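Uncharacterized protein (Ruminococcus gnavus, PDB 4QAN) is of unknown function but adopts a cystatin-like fold as a divergent member of the NTF2-like superfamily, and can bind a magnesium ion. Local coordinates at residues 70-73 and 74-77; 88-91 and 92-96; 263-266 and 267-270; 283-286 and 287-291. All blocks are in the same frame, centred on the assembly; numbering follows the deposited sequence.

Contact 1 (70-73 and 74-77); sequences GMQL and IDLP
I74 and Q72 lie side by side, with their side chains pointing the same way. The amide NE2 of Q72 comes to 3.6 Å from the methyl CD1 of I74, and CG1 of I74 is nearly as close. The Q72 chain is fully extended beyond CG (chi2 180°), which carries the amide out along the isoleucine. D75 follows. Its backbone N donates to Q72 O at 3.0 Å. Its carboxylate meets the aliphatic part of Q72, with D75 OD2 3.3 Å from Q72 CG, and its plane is turned 40° from that of the amide. An alanine in place of Q72 would probably leave the I74 methyl and this side of the D75 carboxylate without their cover. D75 OD1 forms a salt bridge with K265. D75 CB also touches CE of M71, a selenomethionine, at 4.1 Å. L76 comes next, and its N donates to L73 O at 3.0 Å. The L76 side chain runs across M71, with L76 CG 3.5 Å from M71 CG. Beyond CG the M71 chain bends at chi2 and chi3, which brings its CE to D75. The carbonyls of I74 and L76 both accept from K268 NZ. Two successive bonds, each from an N to the carbonyl three residues back, are the mark of a 3-10 turn. Here the turn lies in the connection between helices 61-67 and 87-108.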
# COMPACT_ATOMS: atom_id res chain seq x y z
N GLY A 70 -11.01 14.92 -5.17
CA GLY A 70 -10.84 15.31 -3.77
C GLY A 70 -9.74 14.56 -3.03
O GLY A 70 -9.43 14.89 -1.89
N MSE A 71 -9.16 13.55 -3.67
CA MSE A 71 -8.01 12.82 -3.13
C MSE A 71 -6.87 13.79 -3.18
O MSE A 71 -6.73 14.54 -4.16
CB MSE A 71 -7.71 11.62 -4.05
CG MSE A 71 -7.55 10.24 -3.42
SE MSE A 71 -9.19 9.65 -2.50
CE MSE A 71 -8.25 8.78 -0.99
N GLN A 72 -6.04 13.83 -2.14
CA GLN A 72 -4.75 14.48 -2.31
C GLN A 72 -3.74 13.38 -2.62
O GLN A 72 -3.96 12.22 -2.30
CB GLN A 72 -4.34 15.36 -1.12
CG GLN A 72 -4.14 14.67 0.21
CD GLN A 72 -3.74 15.65 1.29
OE1 GLN A 72 -3.84 16.87 1.11
NE2 GLN A 72 -3.28 15.13 2.43
N LEU A 73 -2.68 13.77 -3.30
CA LEU A 73 -1.73 12.84 -3.92
C LEU A 73 -1.10 11.86 -2.93
O LEU A 73 -1.03 10.68 -3.22
CB LEU A 73 -0.66 13.64 -4.68
CG LEU A 73 0.32 12.83 -5.52
CD1 LEU A 73 -0.43 12.13 -6.65
CD2 LEU A 73 1.40 13.73 -6.08
N ILE A 74 -0.66 12.34 -1.76
CA ILE A 74 -0.07 11.43 -0.75
C ILE A 74 -1.04 10.39 -0.21
O ILE A 74 -0.60 9.46 0.45
CB ILE A 74 0.55 12.12 0.48
CG1 ILE A 74 -0.39 13.18 1.06
CG2 ILE A 74 1.92 12.70 0.16
CD1 ILE A 74 -0.19 13.37 2.54
N ASP A 75 -2.35 10.53 -0.47
CA ASP A 75 -3.33 9.51 -0.07
C ASP A 75 -3.56 8.44 -1.13
O ASP A 75 -4.28 7.48 -0.89
CB ASP A 75 -4.66 10.17 0.33
CG ASP A 75 -4.53 11.06 1.57
OD1 ASP A 75 -3.62 10.83 2.39
OD2 ASP A 75 -5.33 11.99 1.72
N LEU A 76 -2.94 8.58 -2.30
CA LEU A 76 -2.99 7.54 -3.33
C LEU A 76 -1.66 6.78 -3.41
O LEU A 76 -0.60 7.39 -3.26
CB LEU A 76 -3.33 8.15 -4.69
CG LEU A 76 -4.79 8.60 -4.88
CD1 LEU A 76 -4.98 9.31 -6.21
CD2 LEU A 76 -5.76 7.43 -4.77
N PRO A 77 -1.71 5.45 -3.69
CA PRO A 77 -0.47 4.66 -3.85
C PRO A 77 0.46 5.19 -4.94
O PRO A 77 0.01 5.85 -5.88
CB PRO A 77 -0.97 3.25 -4.23
CG PRO A 77 -2.38 3.19 -3.76
CD PRO A 77 -2.92 4.60 -3.79

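Contact 2 (88-91 and 92-96); sequences PLTS and AEMTK
T95 grips the carbonyl of S91 twice. Its hydroxyl OG1 donates to S91 O at 2.6 Å, and its backbone N donates to S91 O at 2.9 Å. The two donors reach that oxygen from opposite faces of the carbonyl plane. The T95 hydroxyl sits beside its own backbone N (chi1 -56°), which directs it back along the helix. A valine here would probably leave S91 O with the backbone bond alone and cost one water a partner. That water donates to both S91 OG, at 2.8 Å, and T95 OG1, at 3.0 Å. One residue earlier on each side, T90 and M94, a selenomethionine, run alongside each other, with T90 CG2 4.1 Å from M94 SE. At L89 and E93 the backbone bond, E93 N to L89 O, is 3.0 Å long. A second water donates to E93 OE2 and weakly to L89 O. Further out, I52 of helix 52-58 packs on S91 and T95. T90 OG1 is hydrogen-bonded to T80 OG1 and A78 O, and E93 OE2 pairs with K268. Both threonine hydroxyls and the E93 carboxylate are therefore supplied with polar partners, which probably offsets the cost of placing them in this largely buried part of helix 87-108.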
# COMPACT_ATOMS: atom_id res chain seq x y z
N PRO A 88 7.40 -1.78 -4.78
CA PRO A 88 7.13 -2.24 -3.41
C PRO A 88 6.25 -1.28 -2.57
O PRO A 88 5.51 -1.75 -1.69
CB PRO A 88 8.53 -2.36 -2.80
CG PRO A 88 9.45 -2.54 -4.00
CD PRO A 88 8.84 -1.68 -5.07
N LEU A 89 6.32 0.03 -2.83
CA LEU A 89 5.48 0.97 -2.08
C LEU A 89 4.00 0.81 -2.46
O LEU A 89 3.13 0.85 -1.61
CB LEU A 89 5.93 2.42 -2.29
CG LEU A 89 7.40 2.73 -2.02
CD1 LEU A 89 7.60 4.23 -1.83
CD2 LEU A 89 7.90 1.98 -0.79
N THR A 90 3.75 0.57 -3.75
CA THR A 90 2.42 0.50 -4.29
C THR A 90 1.78 -0.81 -3.85
O THR A 90 0.65 -0.81 -3.35
CB THR A 90 2.41 0.63 -5.84
OG1 THR A 90 3.08 1.84 -6.24
CG2 THR A 90 0.99 0.70 -6.36
N SER A 91 2.52 -1.90 -4.00
CA SER A 91 2.05 -3.21 -3.54
C SER A 91 1.69 -3.19 -2.06
O SER A 91 0.63 -3.66 -1.67
CB SER A 91 3.07 -4.32 -3.79
OG SER A 91 2.73 -5.49 -3.06
N ALA A 92 2.58 -2.62 -1.25
CA ALA A 92 2.37 -2.60 0.19
C ALA A 92 1.19 -1.73 0.60
O ALA A 92 0.44 -2.13 1.48
CB ALA A 92 3.63 -2.16 0.90
N GLU A 93 1.02 -0.56 -0.01
CA GLU A 93 -0.14 0.25 0.33
C GLU A 93 -1.43 -0.42 -0.11
O GLU A 93 -2.40 -0.42 0.62
CB GLU A 93 -0.04 1.65 -0.24
CG GLU A 93 0.97 2.53 0.49
CD GLU A 93 0.63 3.99 0.35
OE1 GLU A 93 -0.38 4.40 0.96
OE2 GLU A 93 1.35 4.74 -0.35
N MSE A 94 -1.43 -0.98 -1.31
CA MSE A 94 -2.64 -1.61 -1.83
C MSE A 94 -3.03 -2.76 -0.95
O MSE A 94 -4.20 -2.89 -0.60
CB MSE A 94 -2.40 -2.09 -3.26
CG MSE A 94 -2.40 -0.90 -4.22
SE MSE A 94 -2.43 -1.61 -6.05
CE MSE A 94 -4.38 -1.89 -6.04
N THR A 95 -2.06 -3.57 -0.56
CA THR A 95 -2.26 -4.69 0.35
C THR A 95 -2.92 -4.23 1.66
O THR A 95 -3.91 -4.81 2.09
CB THR A 95 -0.93 -5.45 0.59
OG1 THR A 95 -0.39 -5.86 -0.67
CG2 THR A 95 -1.14 -6.70 1.43
N LYS A 96 -2.43 -3.15 2.26
CA LYS A 96 -3.09 -2.59 3.44
C LYS A 96 -4.55 -2.20 3.17
O LYS A 96 -5.44 -2.52 3.95
CB LYS A 96 -2.32 -1.38 3.95
CG LYS A 96 -3.00 -0.60 5.09
CD LYS A 96 -2.26 0.70 5.25
CE LYS A 96 -2.51 1.34 6.59
NZ LYS A 96 -3.86 1.96 6.67
O HOH W 1 2.46 3.64 -2.35
O HOH W 2 2.43 -6.81 -0.63

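Contact 3 (263-266 and 267-270); sequences YAKE and LKTM
L267 and Y263 are joined by the first of four backbone hydrogen bonds, with L267 N 2.8 Å from Y263 O. The next three follow in order: K268 N to A264 O at 2.8 Å, T269 N to K265 O at 2.9 Å, and M270 N to E266 O at 3.0 Å. A side-chain bond adds to them. T269 OG1 donates to K265 O at 2.6 Å, so this carbonyl accepts two bonds, one from each face of its plane. With chi1 at -64°, OG1 lies opposite the carbonyl carbon of T269 and within reach of the turn before. The two lysines K265 and K268 cross, with K268 NZ 4.2 Å from K265 CG. Their ammonium groups stay 5.9 Å apart, NZ to NZ. K265 is salt-bridged to D75 and K268 to E93, and K268 NZ also donates to the carbonyls of L76 and I74. The two acids probably ease the like charges. Apolar packing spreads to other helices. L267 and M270, a selenomethionine, both touch I232 of helix 221-234, while A264 meets A92 of helix 87-108. Regular bonding from each N to the carbonyl four residues back is that of an alpha-helix, here packed between other helices and with a threonine hydroxyl bonded to its backbone.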
# COMPACT_ATOMS: atom_id res chain seq x y z
N TYR A 263 4.22 2.28 6.65
CA TYR A 263 5.59 2.76 6.52
C TYR A 263 5.87 3.10 5.05
O TYR A 263 6.53 4.10 4.76
CB TYR A 263 6.62 1.78 7.08
CG TYR A 263 8.02 2.36 7.14
CD1 TYR A 263 8.37 3.29 8.12
CD2 TYR A 263 8.99 2.01 6.19
CE1 TYR A 263 9.64 3.84 8.17
CE2 TYR A 263 10.26 2.55 6.23
CZ TYR A 263 10.58 3.47 7.23
OH TYR A 263 11.85 4.00 7.30
N ALA A 264 5.35 2.29 4.14
CA ALA A 264 5.43 2.56 2.73
C ALA A 264 4.87 3.95 2.40
O ALA A 264 5.43 4.69 1.57
CB ALA A 264 4.69 1.50 1.93
N LYS A 265 3.74 4.27 3.01
CA LYS A 265 3.14 5.57 2.85
C LYS A 265 4.06 6.69 3.34
O LYS A 265 4.15 7.72 2.66
CB LYS A 265 1.81 5.65 3.59
CG LYS A 265 1.04 6.89 3.18
CD LYS A 265 -0.32 6.97 3.81
CE LYS A 265 -1.00 8.23 3.31
NZ LYS A 265 -2.30 8.42 3.97
N GLU A 266 4.69 6.49 4.50
CA GLU A 266 5.63 7.49 5.08
C GLU A 266 6.85 7.67 4.19
O GLU A 266 7.38 8.79 4.04
CB GLU A 266 6.20 7.07 6.45
CG GLU A 266 5.29 7.07 7.67
CD GLU A 266 5.99 6.50 8.93
OE1 GLU A 266 7.06 7.02 9.42
OE2 GLU A 266 5.45 5.50 9.47
N LEU A 267 7.34 6.56 3.65
CA LEU A 267 8.49 6.56 2.76
C LEU A 267 8.14 7.32 1.47
O LEU A 267 8.81 8.30 1.12
CB LEU A 267 8.93 5.12 2.48
CG LEU A 267 10.02 4.83 1.44
CD1 LEU A 267 11.16 5.84 1.51
CD2 LEU A 267 10.57 3.42 1.59
N LYS A 268 7.07 6.89 0.81
CA LYS A 268 6.50 7.62 -0.33
C LYS A 268 6.40 9.11 -0.07
O LYS A 268 6.75 9.95 -0.91
CB LYS A 268 5.10 7.10 -0.65
CG LYS A 268 4.46 7.78 -1.85
CD LYS A 268 3.00 7.42 -2.03
CE LYS A 268 2.14 7.98 -0.92
NZ LYS A 268 0.78 7.39 -0.97
N THR A 269 5.93 9.44 1.12
CA THR A 269 5.70 10.80 1.48
C THR A 269 7.03 11.56 1.52
O THR A 269 7.12 12.70 1.06
CB THR A 269 4.93 10.86 2.80
OG1 THR A 269 3.64 10.26 2.59
CG2 THR A 269 4.76 12.29 3.29
N MSE A 270 8.06 10.90 2.02
CA MSE A 270 9.40 11.46 2.09
C MSE A 270 9.93 11.69 0.69
O MSE A 270 10.41 12.77 0.38
CB MSE A 270 10.32 10.55 2.91
CG MSE A 270 11.72 11.15 2.94
SE MSE A 270 13.03 10.11 3.95
CE MSE A 270 13.47 8.80 2.54

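Contact 4 (283-286 and 287-291); sequences YGKS and EEQLN
S286 turns its hydroxyl between its backbone N and its carbonyl carbon (chi1 71°), while Q289 places CG beside its own N (chi1 -61°) and then extends. The two side chains thus reach each other's backbones. Q289 N donates to S286 OG at 3.3 Å, and S286 N donates to Q289 OE1 at 2.9 Å. This exchange is a capping box, with S286 as the N-cap of helix 287-296. Q289 OE1 takes a second bond from S286 OG, also 2.9 Å. The hydroxyl comes in the amide plane, on a lone pair, whereas S286 N lies well above that plane, 63° out of it. Two donors from one residue should hold the Q289 carboxamide against turning. The helix proper begins with L290 N donating to S286 O at 2.9 Å. Ahead of the cap, K285 lays its aliphatic chain across L290 and Q289. K285 CB is 3.9 Å from L290 CD2, and K285 CG is 4.0 Å from Q289 NE2. The K285 ammonium turns back to R281 O, and E288 pairs with K292. This helix start is largely on the surface, but E287 and N291 rest on V62 and L290 on E66, so helix 287-296 begins against helix 61-67.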
# COMPACT_ATOMS: atom_id res chain seq x y z
N TYR A 283 -7.46 18.26 -7.72
CA TYR A 283 -8.66 18.96 -8.18
C TYR A 283 -8.33 20.12 -9.10
O TYR A 283 -7.25 20.72 -9.00
CB TYR A 283 -9.54 19.45 -7.02
CG TYR A 283 -8.90 20.40 -6.02
CD1 TYR A 283 -8.61 21.73 -6.36
CD2 TYR A 283 -8.63 19.99 -4.72
CE1 TYR A 283 -8.07 22.61 -5.44
CE2 TYR A 283 -8.08 20.87 -3.79
CZ TYR A 283 -7.80 22.18 -4.15
OH TYR A 283 -7.26 23.05 -3.23
N GLY A 284 -9.27 20.42 -9.99
CA GLY A 284 -9.16 21.55 -10.89
C GLY A 284 -7.89 21.54 -11.71
O GLY A 284 -7.24 22.58 -11.86
N LYS A 285 -7.53 20.36 -12.20
CA LYS A 285 -6.36 20.20 -13.04
C LYS A 285 -6.78 19.57 -14.37
O LYS A 285 -7.50 18.58 -14.38
CB LYS A 285 -5.33 19.32 -12.35
CG LYS A 285 -4.40 20.08 -11.41
CD LYS A 285 -3.12 19.28 -11.18
CE LYS A 285 -2.06 20.09 -10.47
NZ LYS A 285 -2.40 20.32 -9.05
N SER A 286 -6.34 20.18 -15.47
CA SER A 286 -6.56 19.61 -16.80
C SER A 286 -5.72 18.36 -17.00
O SER A 286 -4.80 18.08 -16.21
CB SER A 286 -6.22 20.63 -17.89
OG SER A 286 -4.82 20.85 -17.97
N GLU A 287 -6.03 17.62 -18.06
CA GLU A 287 -5.31 16.40 -18.42
C GLU A 287 -3.85 16.71 -18.63
O GLU A 287 -2.98 15.90 -18.32
CB GLU A 287 -5.90 15.82 -19.70
CG GLU A 287 -5.23 14.56 -20.21
CD GLU A 287 -6.19 13.64 -20.96
OE1 GLU A 287 -7.07 14.16 -21.69
OE2 GLU A 287 -6.09 12.40 -20.80
N GLU A 288 -3.58 17.91 -19.13
CA GLU A 288 -2.21 18.35 -19.38
C GLU A 288 -1.47 18.55 -18.06
O GLU A 288 -0.35 18.08 -17.90
CB GLU A 288 -2.22 19.65 -20.18
CG GLU A 288 -0.86 20.06 -20.72
CD GLU A 288 -0.59 21.53 -20.51
OE1 GLU A 288 -0.28 21.89 -19.35
OE2 GLU A 288 -0.69 22.32 -21.48
N GLN A 289 -2.10 19.25 -17.12
CA GLN A 289 -1.46 19.57 -15.84
C GLN A 289 -1.23 18.32 -15.00
O GLN A 289 -0.26 18.23 -14.26
CB GLN A 289 -2.30 20.53 -15.02
CG GLN A 289 -2.55 21.88 -15.66
CD GLN A 289 -3.74 22.56 -15.04
OE1 GLN A 289 -4.82 22.59 -15.62
NE2 GLN A 289 -3.56 23.09 -13.83
N LEU A 290 -2.16 17.37 -15.12
CA LEU A 290 -2.00 16.06 -14.50
C LEU A 290 -0.80 15.33 -15.09
O LEU A 290 -0.03 14.71 -14.36
CB LEU A 290 -3.28 15.23 -14.63
CG LEU A 290 -4.46 15.70 -13.77
CD1 LEU A 290 -5.70 14.89 -14.12
CD2 LEU A 290 -4.16 15.58 -12.28
N ASN A 291 -0.63 15.42 -16.40
CA ASN A 291 0.56 14.85 -17.03
C ASN A 291 1.85 15.49 -16.54
O ASN A 291 2.82 14.79 -16.28
CB ASN A 291 0.45 14.91 -18.56
CG ASN A 291 -0.21 13.67 -19.14
OD1 ASN A 291 0.08 12.54 -18.72
ND2 ASN A 291 -1.11 13.88 -20.09

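The four contacts follow one another along the chain, and none nests in or crosses another. Each is closed locally, within a turn or a helix. Contact 1 lies in the loop after helix 61-67, and P77 at its end packs on T90 and M94 of contact 2, in helix 87-108. Contact 3 comes much later, in helix 254-275. Its K268 reaches both of the earlier contacts, binding the carbonyls of I74 and L76 and the carboxylate of E93. L89 also packs on L267. Contact 4 starts the following helix, 287-296. It touches none of the others; its nearest atoms are about 5 Å from contact 1.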